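Long-range contacts in HpuA (Kingella denitrificans ATCC 33394, PDB 5EC6), which probably serves as an outer-membrane lipoprotein receptor that binds haemoglobin at the cell surface, a step in iron acquisition: residues V206-V214 with L221-S229; G232-V240 with T250-V260. All coordinates share one frame; numbering follows the deposited sequence.

Contact 1 (V206-V214 with L221-S229); sequences VVTGSFLTV and LGGTIVGNS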
ATOM      1  N   VAL A 206      19.070   5.863  -4.099  1.00 29.30           N
ATOM      2  CA  VAL A 206      18.279   6.106  -2.898  1.00 27.98           C
ATOM      3  C   VAL A 206      19.219   6.450  -1.745  1.00 25.47           C
ATOM      4  O   VAL A 206      20.105   5.685  -1.387  1.00 24.95           O
ATOM      5  CB  VAL A 206      17.442   4.817  -2.566  1.00 27.38           C
ATOM      6  CG1 VAL A 206      16.660   4.981  -1.273  1.00 26.61           C
ATOM      7  CG2 VAL A 206      16.503   4.448  -3.711  1.00 29.16           C
ATOM      8  N   VAL A 207      19.023   7.613  -1.154  1.00 26.01           N
ATOM      9  CA  VAL A 207      19.847   8.098  -0.080  1.00 26.47           C
ATOM     10  C   VAL A 207      19.409   7.420   1.230  1.00 26.18           C
ATOM     11  O   VAL A 207      20.230   6.920   2.009  1.00 25.41           O
ATOM     12  CB  VAL A 207      19.702   9.628   0.043  1.00 30.53           C
ATOM     13  CG1 VAL A 207      20.402  10.130   1.301  1.00 30.68           C
ATOM     14  CG2 VAL A 207      20.204  10.298  -1.233  1.00 34.19           C
ATOM     15  N   THR A 208      18.095   7.418   1.453  1.00 24.77           N
ATOM     16  CA  THR A 208      17.481   6.645   2.536  0.51 24.71           C
ATOM     17  C   THR A 208      16.179   6.038   2.026  1.00 23.96           C
ATOM     18  O   THR A 208      15.452   6.677   1.290  1.00 22.36           O
ATOM     19  CB  THR A 208      17.110   7.521   3.743  0.51 25.67           C
ATOM     20  OG1 THR A 208      18.038   8.617   3.862  0.51 28.52           O
ATOM     21  CG2 THR A 208      17.103   6.670   5.008  0.51 24.43           C
ATOM     22  N   GLY A 209      15.925   4.789   2.375  1.00 23.14           N
ATOM     23  CA  GLY A 209      14.692   4.136   1.926  1.00 20.32           C
ATOM     24  C   GLY A 209      14.515   2.841   2.729  1.00 17.77           C
ATOM     25  O   GLY A 209      15.365   2.466   3.560  1.00 20.53           O
ATOM     26  N   SER A 210      13.396   2.175   2.485  1.00 17.32           N
ATOM     27  CA  SER A 210      13.063   0.933   3.168  1.00 16.32           C
ATOM     28  C   SER A 210      12.805  -0.133   2.132  1.00 16.04           C
ATOM     29  O   SER A 210      12.126   0.117   1.121  1.00 16.46           O
ATOM     30  CB  SER A 210      11.809   1.102   3.977  1.00 16.90           C
ATOM     31  OG  SER A 210      11.919   2.108   5.017  1.00 16.80           O
ATOM     32  N   PHE A 211      13.374  -1.307   2.382  1.00 15.05           N
ATOM     33  CA  PHE A 211      13.285  -2.407   1.426  1.00 15.84           C
ATOM     34  C   PHE A 211      12.880  -3.710   2.129  1.00 14.66           C
ATOM     35  O   PHE A 211      13.344  -4.017   3.225  1.00 14.84           O
ATOM     36  CB  PHE A 211      14.626  -2.608   0.710  1.00 15.14           C
ATOM     37  CG  PHE A 211      15.106  -1.319   0.041  1.00 15.73           C
ATOM     38  CD1 PHE A 211      14.598  -0.964  -1.163  1.00 17.46           C
ATOM     39  CD2 PHE A 211      15.939  -0.451   0.713  1.00 17.13           C
ATOM     40  CE1 PHE A 211      14.975   0.214  -1.787  1.00 16.18           C
ATOM     41  CE2 PHE A 211      16.316   0.744   0.122  1.00 17.11           C
ATOM     42  CZ  PHE A 211      15.832   1.061  -1.130  1.00 16.41           C
ATOM     43  N   LEU A 212      11.972  -4.413   1.467  1.00 13.54           N
ATOM     44  CA  LEU A 212      11.575  -5.756   1.899  1.00 14.08           C
ATOM     45  C   LEU A 212      11.877  -6.726   0.762  1.00 14.34           C
ATOM     46  O   LEU A 212      11.568  -6.456  -0.399  1.00 14.68           O
ATOM     47  CB  LEU A 212      10.080  -5.816   2.224  1.00 14.87           C
ATOM     48  CG  LEU A 212       9.560  -4.824   3.264  1.00 15.57           C
ATOM     49  CD1 LEU A 212       8.054  -4.941   3.396  1.00 15.84           C
ATOM     50  CD2 LEU A 212      10.270  -4.945   4.588  1.00 16.84           C
ATOM     51  N   THR A 213      12.465  -7.875   1.106  1.00 13.91           N
ATOM     52  CA  THR A 213      12.745  -8.916   0.139  1.00 13.97           C
ATOM     53  C   THR A 213      12.014 -10.200   0.498  1.00 14.39           C
ATOM     54  O   THR A 213      12.016 -10.657   1.669  1.00 14.79           O
ATOM     55  CB  THR A 213      14.256  -9.128   0.021  1.00 14.65           C
ATOM     56  OG1 THR A 213      14.793  -8.006  -0.665  1.00 15.78           O
ATOM     57  CG2 THR A 213      14.638 -10.369  -0.725  1.00 15.38           C
ATOM     58  N   VAL A 214      11.422 -10.781  -0.551  1.00 14.80           N
ATOM     59  CA  VAL A 214      10.749 -12.056  -0.474  1.00 14.49           C
ATOM     60  C   VAL A 214      11.643 -13.089  -1.125  1.00 14.12           C
ATOM     61  O   VAL A 214      12.069 -12.928  -2.288  1.00 15.42           O
ATOM     62  CB  VAL A 214       9.372 -12.033  -1.163  1.00 14.63           C
ATOM     63  CG1 VAL A 214       8.778 -13.435  -1.118  1.00 14.92           C
ATOM     64  CG2 VAL A 214       8.424 -11.052  -0.508  1.00 16.85           C
ATOM     65  N   LEU A 221      10.221 -13.552   4.239  1.00 16.07           N
ATOM     66  CA  LEU A 221      10.328 -12.130   3.971  1.00 15.47           C
ATOM     67  C   LEU A 221      11.195 -11.444   5.018  1.00 14.81           C
ATOM     68  O   LEU A 221      11.046 -11.676   6.214  1.00 15.45           O
ATOM     69  CB  LEU A 221       8.971 -11.477   3.950  1.00 15.42           C
ATOM     70  CG  LEU A 221       8.817  -9.984   3.645  1.00 16.04           C
ATOM     71  CD1 LEU A 221       7.443  -9.653   3.088  1.00 18.39           C
ATOM     72  CD2 LEU A 221       9.004  -9.179   4.894  1.00 16.92           C
ATOM     73  N   GLY A 222      12.141 -10.636   4.544  1.00 14.84           N
ATOM     74  CA  GLY A 222      13.006  -9.848   5.411  1.00 14.75           C
ATOM     75  C   GLY A 222      13.075  -8.390   5.015  1.00 15.77           C
ATOM     76  O   GLY A 222      12.688  -8.000   3.900  1.00 16.44           O
ATOM     77  N   GLY A 223      13.568  -7.570   5.935  1.00 15.59           N
ATOM     78  CA  GLY A 223      13.876  -6.186   5.662  1.00 15.58           C
ATOM     79  C   GLY A 223      13.480  -5.276   6.807  1.00 16.07           C
ATOM     80  O   GLY A 223      12.998  -5.726   7.828  1.00 16.78           O
ATOM     81  N   THR A 224      13.717  -3.971   6.634  1.00 16.32           N
ATOM     82  CA  THR A 224      13.539  -2.989   7.671  1.00 16.74           C
ATOM     83  C   THR A 224      12.849  -1.758   7.134  1.00 16.29           C
ATOM     84  O   THR A 224      13.271  -1.195   6.113  1.00 17.31           O
ATOM     85  CB  THR A 224      14.908  -2.579   8.267  1.00 17.90           C
ATOM     86  OG1 THR A 224      15.511  -3.728   8.878  1.00 19.06           O
ATOM     87  CG2 THR A 224      14.753  -1.479   9.320  1.00 18.54           C
ATOM     88  N   ILE A 225      11.824  -1.338   7.860  1.00 15.56           N
ATOM     89  CA  ILE A 225      11.177  -0.071   7.609  1.00 16.64           C
ATOM     90  C   ILE A 225      11.909   0.979   8.494  1.00 16.63           C
ATOM     91  O   ILE A 225      11.862   0.893   9.722  1.00 16.98           O
ATOM     92  CB  ILE A 225       9.704  -0.130   7.915  1.00 17.81           C
ATOM     93  CG1 ILE A 225       9.003  -1.106   6.959  1.00 17.93           C
ATOM     94  CG2 ILE A 225       9.054   1.263   7.717  1.00 18.50           C
ATOM     95  CD1 ILE A 225       7.591  -1.402   7.321  1.00 18.53           C
ATOM     96  N   VAL A 226      12.563   1.916   7.823  1.00 17.58           N
ATOM     97  CA  VAL A 226      13.518   2.847   8.484  1.00 18.25           C
ATOM     98  C   VAL A 226      12.794   4.032   9.147  1.00 18.40           C
ATOM     99  O   VAL A 226      12.083   4.772   8.499  1.00 18.67           O
ATOM    100  CB  VAL A 226      14.520   3.338   7.434  1.00 20.36           C
ATOM    101  CG1 VAL A 226      15.529   4.312   8.069  1.00 22.99           C
ATOM    102  CG2 VAL A 226      15.253   2.163   6.856  1.00 22.54           C
ATOM    103  N   GLY A 227      13.037   4.198  10.439  1.00 18.69           N
ATOM    104  CA  GLY A 227      12.453   5.233  11.235  1.00 19.71           C
ATOM    105  C   GLY A 227      13.199   6.566  11.209  1.00 21.68           C
ATOM    106  O   GLY A 227      14.212   6.727  10.517  1.00 21.18           O
ATOM    107  N   ASN A 228      12.617   7.496  11.978  1.00 22.96           N
ATOM    108  CA  ASN A 228      13.156   8.865  12.108  1.00 22.38           C
ATOM    109  C   ASN A 228      12.444   9.498  13.297  1.00 22.69           C
ATOM    110  O   ASN A 228      11.708   8.839  14.031  1.00 22.10           O
ATOM    111  CB  ASN A 228      12.930   9.638  10.821  1.00 21.80           C
ATOM    112  CG  ASN A 228      11.473   9.600  10.371  1.00 22.77           C
ATOM    113  OD1 ASN A 228      10.623  10.116  11.051  1.00 21.80           O
ATOM    114  ND2 ASN A 228      11.184   8.882   9.234  1.00 22.09           N
ATOM    115  N   SER A 229      12.738  10.783  13.568  1.00 26.29           N
ATOM    116  CA  SER A 229      12.182  11.440  14.741  1.00 26.83           C
ATOM    117  C   SER A 229      10.673  11.528  14.743  1.00 26.71           C
ATOM    118  O   SER A 229      10.115  11.619  15.794  1.00 29.35           O
ATOM    119  CB  SER A 229      12.728  12.884  14.833  1.00 28.17           C
ATOM    120  OG  SER A 229      12.323  13.644  13.694  1.00 29.51           O
TER
HETATM  121  O   HOH W   1      15.463  -1.358   4.522  1.00 18.93           O

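Contact 2 (G232-V240 with T250-V260); sequences GDSIEMRDV and TASSGGHTGQV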
ATOM      1  N   GLY A 232       9.312   7.340  14.523  1.00 21.56           N
ATOM      2  CA  GLY A 232       9.731   6.539  15.653  1.00 22.32           C
ATOM      3  C   GLY A 232      10.704   5.489  15.208  1.00 20.80           C
ATOM      4  O   GLY A 232      11.379   5.669  14.194  1.00 20.84           O
ATOM      5  N   ASP A 233      10.813   4.446  16.023  1.00 21.59           N
ATOM      6  CA  ASP A 233      11.830   3.428  15.844  1.00 21.38           C
ATOM      7  C   ASP A 233      11.547   2.696  14.517  1.00 20.18           C
ATOM      8  O   ASP A 233      10.386   2.501  14.109  1.00 20.28           O
ATOM      9  CB  ASP A 233      11.854   2.452  16.973  1.00 21.77           C
ATOM     10  CG  ASP A 233      12.268   3.109  18.304  1.00 25.21           C
ATOM     11  OD1 ASP A 233      13.119   4.045  18.258  1.00 28.07           O
ATOM     12  OD2 ASP A 233      11.790   2.663  19.348  1.00 26.87           O
ATOM     13  N   SER A 234      12.616   2.288  13.889  1.00 18.05           N
ATOM     14  CA  SER A 234      12.519   1.387  12.726  1.00 18.06           C
ATOM     15  C   SER A 234      11.727   0.128  13.097  1.00 19.21           C
ATOM     16  O   SER A 234      11.695  -0.305  14.239  1.00 18.72           O
ATOM     17  CB  SER A 234      13.892   1.001  12.207  1.00 18.67           C
ATOM     18  OG  SER A 234      14.604   2.152  11.753  1.00 19.91           O
ATOM     19  N   ILE A 235      11.151  -0.514  12.070  1.00 18.21           N
ATOM     20  CA  ILE A 235      10.459  -1.796  12.253  1.00 17.81           C
ATOM     21  C   ILE A 235      11.250  -2.843  11.484  1.00 16.73           C
ATOM     22  O   ILE A 235      11.376  -2.768  10.250  1.00 17.28           O
ATOM     23  CB  ILE A 235       9.004  -1.761  11.719  1.00 18.74           C
ATOM     24  CG1 ILE A 235       8.166  -0.744  12.482  1.00 19.35           C
ATOM     25  CG2 ILE A 235       8.391  -3.149  11.790  1.00 20.19           C
ATOM     26  CD1 ILE A 235       6.794  -0.468  11.859  1.00 20.17           C
ATOM     27  N   GLU A 236      11.855  -3.766  12.209  1.00 16.92           N
ATOM     28  CA  GLU A 236      12.660  -4.816  11.607  0.63 17.72           C
ATOM     29  C   GLU A 236      11.855  -6.106  11.486  1.00 16.98           C
ATOM     30  O   GLU A 236      11.351  -6.613  12.461  1.00 17.05           O
ATOM     31  CB  GLU A 236      13.927  -5.078  12.423  0.63 19.59           C
ATOM     32  CG  GLU A 236      14.824  -6.121  11.786  0.63 20.14           C
ATOM     33  CD  GLU A 236      16.217  -6.231  12.384  0.63 24.51           C
ATOM     34  OE1 GLU A 236      16.483  -5.561  13.391  0.63 27.74           O
ATOM     35  OE2 GLU A 236      17.040  -6.956  11.775  0.63 30.56           O
ATOM     36  N   MET A 237      11.756  -6.638  10.271  1.00 16.89           N
ATOM     37  CA  MET A 237      11.089  -7.960  10.099  1.00 16.81           C
ATOM     38  C   MET A 237      11.943  -9.000  10.744  1.00 15.82           C
ATOM     39  O   MET A 237      13.166  -8.984  10.558  1.00 18.53           O
ATOM     40  CB  MET A 237      10.907  -8.258   8.614  1.00 16.90           C
ATOM     41  CG  MET A 237      10.041  -7.215   7.911  1.00 16.32           C
ATOM     42  SD  MET A 237       8.343  -7.225   8.484  1.00 17.31           S
ATOM     43  CE  MET A 237       7.697  -5.769   7.647  1.00 20.58           C
ATOM     44  N   ARG A 238      11.340  -9.882  11.545  1.00 15.65           N
ATOM     45  CA  ARG A 238      12.058 -10.907  12.281  1.00 17.68           C
ATOM     46  C   ARG A 238      11.863 -12.325  11.742  1.00 20.03           C
ATOM     47  O   ARG A 238      12.846 -13.038  11.500  1.00 26.68           O
ATOM     48  CB  ARG A 238      11.729 -10.851  13.762  1.00 18.26           C
ATOM     49  CG  ARG A 238      12.261  -9.562  14.439  1.00 19.42           C
ATOM     50  CD  ARG A 238      13.762  -9.504  14.465  1.00 21.52           C
ATOM     51  NE  ARG A 238      14.244  -8.377  15.238  1.00 21.42           N
ATOM     52  CZ  ARG A 238      15.521  -8.138  15.534  1.00 26.28           C
ATOM     53  NH1 ARG A 238      16.478  -8.962  15.140  1.00 30.79           N
ATOM     54  NH2 ARG A 238      15.838  -7.067  16.266  1.00 24.46           N
ATOM     55  N   ASP A 239      10.647 -12.826  11.713  1.00 16.85           N
ATOM     56  CA  ASP A 239      10.414 -14.151  11.141  1.00 17.37           C
ATOM     57  C   ASP A 239       9.047 -14.090  10.477  1.00 15.64           C
ATOM     58  O   ASP A 239       8.016 -14.105  11.148  1.00 17.63           O
ATOM     59  CB  ASP A 239      10.389 -15.236  12.200  1.00 18.99           C
ATOM     60  CG  ASP A 239      10.383 -16.639  11.563  1.00 22.69           C
ATOM     61  OD1 ASP A 239      10.620 -16.726  10.357  1.00 24.77           O
ATOM     62  OD2 ASP A 239      10.244 -17.624  12.287  1.00 28.08           O
ATOM     63  N   VAL A 240       9.093 -13.942   9.168  1.00 14.87           N
ATOM     64  CA  VAL A 240       7.893 -13.775   8.384  1.00 16.07           C
ATOM     65  C   VAL A 240       7.858 -14.832   7.283  1.00 14.43           C
ATOM     66  O   VAL A 240       8.741 -14.896   6.461  1.00 15.69           O
ATOM     67  CB  VAL A 240       7.845 -12.345   7.799  1.00 15.46           C
ATOM     68  CG1 VAL A 240       6.600 -12.162   6.935  1.00 15.52           C
ATOM     69  CG2 VAL A 240       7.838 -11.301   8.918  1.00 16.97           C
ATOM     70  N   THR A 250       6.431 -12.123  12.600  1.00 15.49           N
ATOM     71  CA  THR A 250       6.801 -11.180  13.632  1.00 16.46           C
ATOM     72  C   THR A 250       7.805 -10.137  13.134  1.00 15.79           C
ATOM     73  O   THR A 250       8.592 -10.382  12.210  1.00 16.26           O
ATOM     74  CB  THR A 250       7.426 -11.884  14.850  1.00 18.06           C
ATOM     75  OG1 THR A 250       8.498 -12.685  14.418  1.00 21.12           O
ATOM     76  CG2 THR A 250       6.377 -12.697  15.561  1.00 23.43           C
ATOM     77  N   ALA A 251       7.720  -8.963  13.751  1.00 15.59           N
ATOM     78  CA  ALA A 251       8.662  -7.877  13.573  1.00 15.52           C
ATOM     79  C   ALA A 251       8.916  -7.237  14.915  1.00 16.79           C
ATOM     80  O   ALA A 251       8.182  -7.505  15.869  1.00 18.32           O
ATOM     81  CB  ALA A 251       8.117  -6.835  12.576  1.00 17.19           C
ATOM     82  N   SER A 252       9.983  -6.427  15.004  1.00 17.16           N
ATOM     83  CA  SER A 252      10.321  -5.734  16.251  1.00 17.51           C
ATOM     84  C   SER A 252      10.466  -4.272  16.010  1.00 17.96           C
ATOM     85  O   SER A 252      10.896  -3.821  14.912  1.00 18.64           O
ATOM     86  CB  SER A 252      11.623  -6.290  16.851  1.00 19.35           C
ATOM     87  OG  SER A 252      12.689  -6.157  15.956  1.00 20.50           O
ATOM     88  N   SER A 253      10.176  -3.508  17.056  1.00 17.03           N
ATOM     89  CA  SER A 253      10.423  -2.084  17.015  1.00 18.58           C
ATOM     90  C   SER A 253      10.620  -1.597  18.433  1.00 19.17           C
ATOM     91  O   SER A 253       9.748  -1.780  19.262  1.00 19.56           O
ATOM     92  CB  SER A 253       9.243  -1.384  16.373  1.00 21.30           C
ATOM     93  OG  SER A 253       9.512   0.004  16.163  1.00 21.95           O
ATOM     94  N   GLY A 254      11.800  -1.041  18.715  1.00 21.50           N
ATOM     95  CA  GLY A 254      12.025  -0.555  20.091  1.00 22.54           C
ATOM     96  C   GLY A 254      11.809  -1.547  21.226  1.00 21.76           C
ATOM     97  O   GLY A 254      11.370  -1.164  22.324  1.00 23.85           O
ATOM     98  N   GLY A 255      12.105  -2.807  20.975  1.00 21.26           N
ATOM     99  CA  GLY A 255      11.938  -3.839  21.987  1.00 21.64           C
ATOM    100  C   GLY A 255      10.590  -4.512  22.018  1.00 22.01           C
ATOM    101  O   GLY A 255      10.422  -5.497  22.725  1.00 23.09           O
ATOM    102  N   HIS A 256       9.630  -3.977  21.266  1.00 19.84           N
ATOM    103  CA  HIS A 256       8.280  -4.522  21.195  1.00 19.42           C
ATOM    104  C   HIS A 256       8.148  -5.429  19.973  1.00 19.06           C
ATOM    105  O   HIS A 256       8.693  -5.132  18.907  1.00 19.99           O
ATOM    106  CB  HIS A 256       7.306  -3.379  21.012  1.00 19.63           C
ATOM    107  CG  HIS A 256       7.361  -2.345  22.094  1.00 23.74           C
ATOM    108  ND1 HIS A 256       6.727  -2.515  23.302  1.00 29.40           N
ATOM    109  CD2 HIS A 256       7.962  -1.136  22.140  1.00 25.25           C
ATOM    110  CE1 HIS A 256       6.953  -1.449  24.054  1.00 26.84           C
ATOM    111  NE2 HIS A 256       7.696  -0.599  23.375  1.00 28.82           N
ATOM    112  N   THR A 257       7.416  -6.511  20.138  1.00 18.89           N
ATOM    113  CA  THR A 257       7.158  -7.471  19.051  1.00 18.61           C
ATOM    114  C   THR A 257       5.802  -7.135  18.449  1.00 19.60           C
ATOM    115  O   THR A 257       4.813  -6.990  19.185  1.00 18.38           O
ATOM    116  CB  THR A 257       7.151  -8.912  19.555  1.00 22.75           C
ATOM    117  OG1 THR A 257       8.462  -9.206  20.051  1.00 23.90           O
ATOM    118  CG2 THR A 257       6.828  -9.942  18.444  1.00 24.73           C
ATOM    119  N   GLY A 258       5.765  -7.059  17.128  1.00 18.72           N
ATOM    120  CA  GLY A 258       4.488  -6.855  16.424  1.00 19.19           C
ATOM    121  C   GLY A 258       4.194  -7.996  15.487  1.00 17.96           C
ATOM    122  O   GLY A 258       5.079  -8.680  15.001  1.00 17.87           O
ATOM    123  N   GLN A 259       2.899  -8.196  15.232  1.00 16.89           N
ATOM    124  CA  GLN A 259       2.451  -9.179  14.301  0.51 16.75           C
ATOM    125  C   GLN A 259       2.324  -8.575  12.896  1.00 15.45           C
ATOM    126  O   GLN A 259       1.655  -7.574  12.723  1.00 16.31           O
ATOM    127  CB  GLN A 259       1.096  -9.719  14.792  0.51 18.38           C
ATOM    128  CG  GLN A 259       1.135 -10.319  16.202  0.51 20.40           C
ATOM    129  CD  GLN A 259       2.193 -11.414  16.336  0.51 21.72           C
ATOM    130  OE1 GLN A 259       2.227 -12.327  15.531  0.51 23.65           O
ATOM    131  NE2 GLN A 259       3.097 -11.283  17.305  0.51 22.35           N
ATOM    132  N   VAL A 260       3.020  -9.171  11.945  1.00 15.15           N
ATOM    133  CA  VAL A 260       3.027  -8.737  10.536  1.00 15.18           C
ATOM    134  C   VAL A 260       1.939  -9.561   9.807  1.00 15.88           C
ATOM    135  O   VAL A 260       1.838 -10.786   9.986  1.00 16.07           O
ATOM    136  CB  VAL A 260       4.363  -8.995   9.894  1.00 14.91           C
ATOM    137  CG1 VAL A 260       4.331  -8.619   8.421  1.00 16.19           C
ATOM    138  CG2 VAL A 260       5.495  -8.265  10.677  1.00 16.10           C
TER
HETATM  139  O   HOH W   2      13.662  -1.096  15.807  1.00 32.18           O

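Contact 1 (V206-V214 with L221-S229)
Thr-213 and Gly-222 join the strands of an antiparallel beta hairpin, 208-215 with 220-225, in the C-terminal antiparallel beta barrel of HpuA, and the pair illustrates how a hairpin can be tightly bonded at one end and held by other means at the other. Backbone hydrogen bonds come first. Thr-213 N gives to Gly-222 O at 2.8 Å, and Gly-222 N returns a bond to Thr-213 O at 2.9 Å. Towards Phe-211 the ladder slackens: Thr-224 N reaches Phe-211 O only through a weak bond of 3.4 Å. A water takes over the other half of this pair, accepting from Phe-211 N and donating to Thr-224 O. CA-H...O contacts fill in between, among them Leu-212 CA to Gly-222 O at 3.2 Å. Gly-223 has backbone angles suited to glycine, and its CA lies against Phe-211 O.

Apolar contacts lie on the Val-214 and Leu-221 face, where Val-214 CG2 meets Leu-221 CD1 at 4.0 Å. Leu-212 sends CD2 over the backbone of Gly-223, while Phe-300 and Met-237 also touch this leucine. Thr-213 OG1, on the other face, is hydrogen-bonded to His-318 and Thr-176.

Beyond the regular ladder, Val-226 puts CG2 against Gly-209 O at 3.3 Å. A side chain replaces the backbone acceptor here: Ser-210 OG, anti to its own carbonyl carbon (chi1 -61°), accepts from Val-226 N at 2.9 Å in an almost straight bond, 174° at the hydrogen.

Contact 2 (G232-V240 with T250-V260)
With chi1 at 59°, Ser-252 OG sits between its own backbone N and carbonyl carbon, facing Arg-238, whose chain bends at chi2 (-66°) and brings NE to that oxygen at 2.8 Å. The hydroxyl lies near the guanidinium plane, at its edge, and NH2 adds a weak bond to the same atom. In one of its two modelled conformers, Glu-236 places OE1 over one face of the guanidinium, toward the rim and 3.3 Å from Arg-238 NH2, a salt bridge of charge alone since no N-H points at it. Ser-253 OG donates to Ser-234 O at 2.9 Å from above the carbonyl plane; Arg-183 also bonds to this hydroxyl.

The framework is the antiparallel hairpin of strands 235-243 and 246-253, interrupted by a classic beta bulge. Glu-236 and Ser-252 exchange two regular backbone bonds, but at the bulge Arg-238 N and Asp-239 N both donate to Thr-250 O, at 2.9 and 3.2 Å, approaching from the same face of its carbonyl plane. Thr-250 N donates a hydrogen bond to Asp-239 O. The end of the Asp-239 side chain leads away to a salt bridge with Lys-220.

On the face bearing Met-237 and Ala-251 the contact is apolar. Ile-235 CG2 rests on Ala-251 CB at 3.8 Å. Met-237 lays SD against Val-260 CG2 at 3.7 Å, the two side chains crossing at about a right angle; Val-260 comes from the next strand, reached through the type I' turn of Ser-253 to His-256.

From the N terminus, contact 1 closes the short loop between 206-214 and 221-229. Only then does contact 2 open, closing the connection between 232-240 and 250-260; neither nests within nor crosses the other, and they are successive steps of an antiparallel meander. Their centres lie 12 Å apart. The inner strands, 220-225 and 235-243, are neighbours, joined by probable hydrogen bonds from Ile-225 N to Ile-235 O and from Met-237 N to Gly-223 O. Thus strand 174-185, paired with 208-215, is linked through both hairpins to 256-265, and from there the pairing runs through 283-289 and 298-308 back to 174-185, so the two hairpins form a continuous part of the barrel wall.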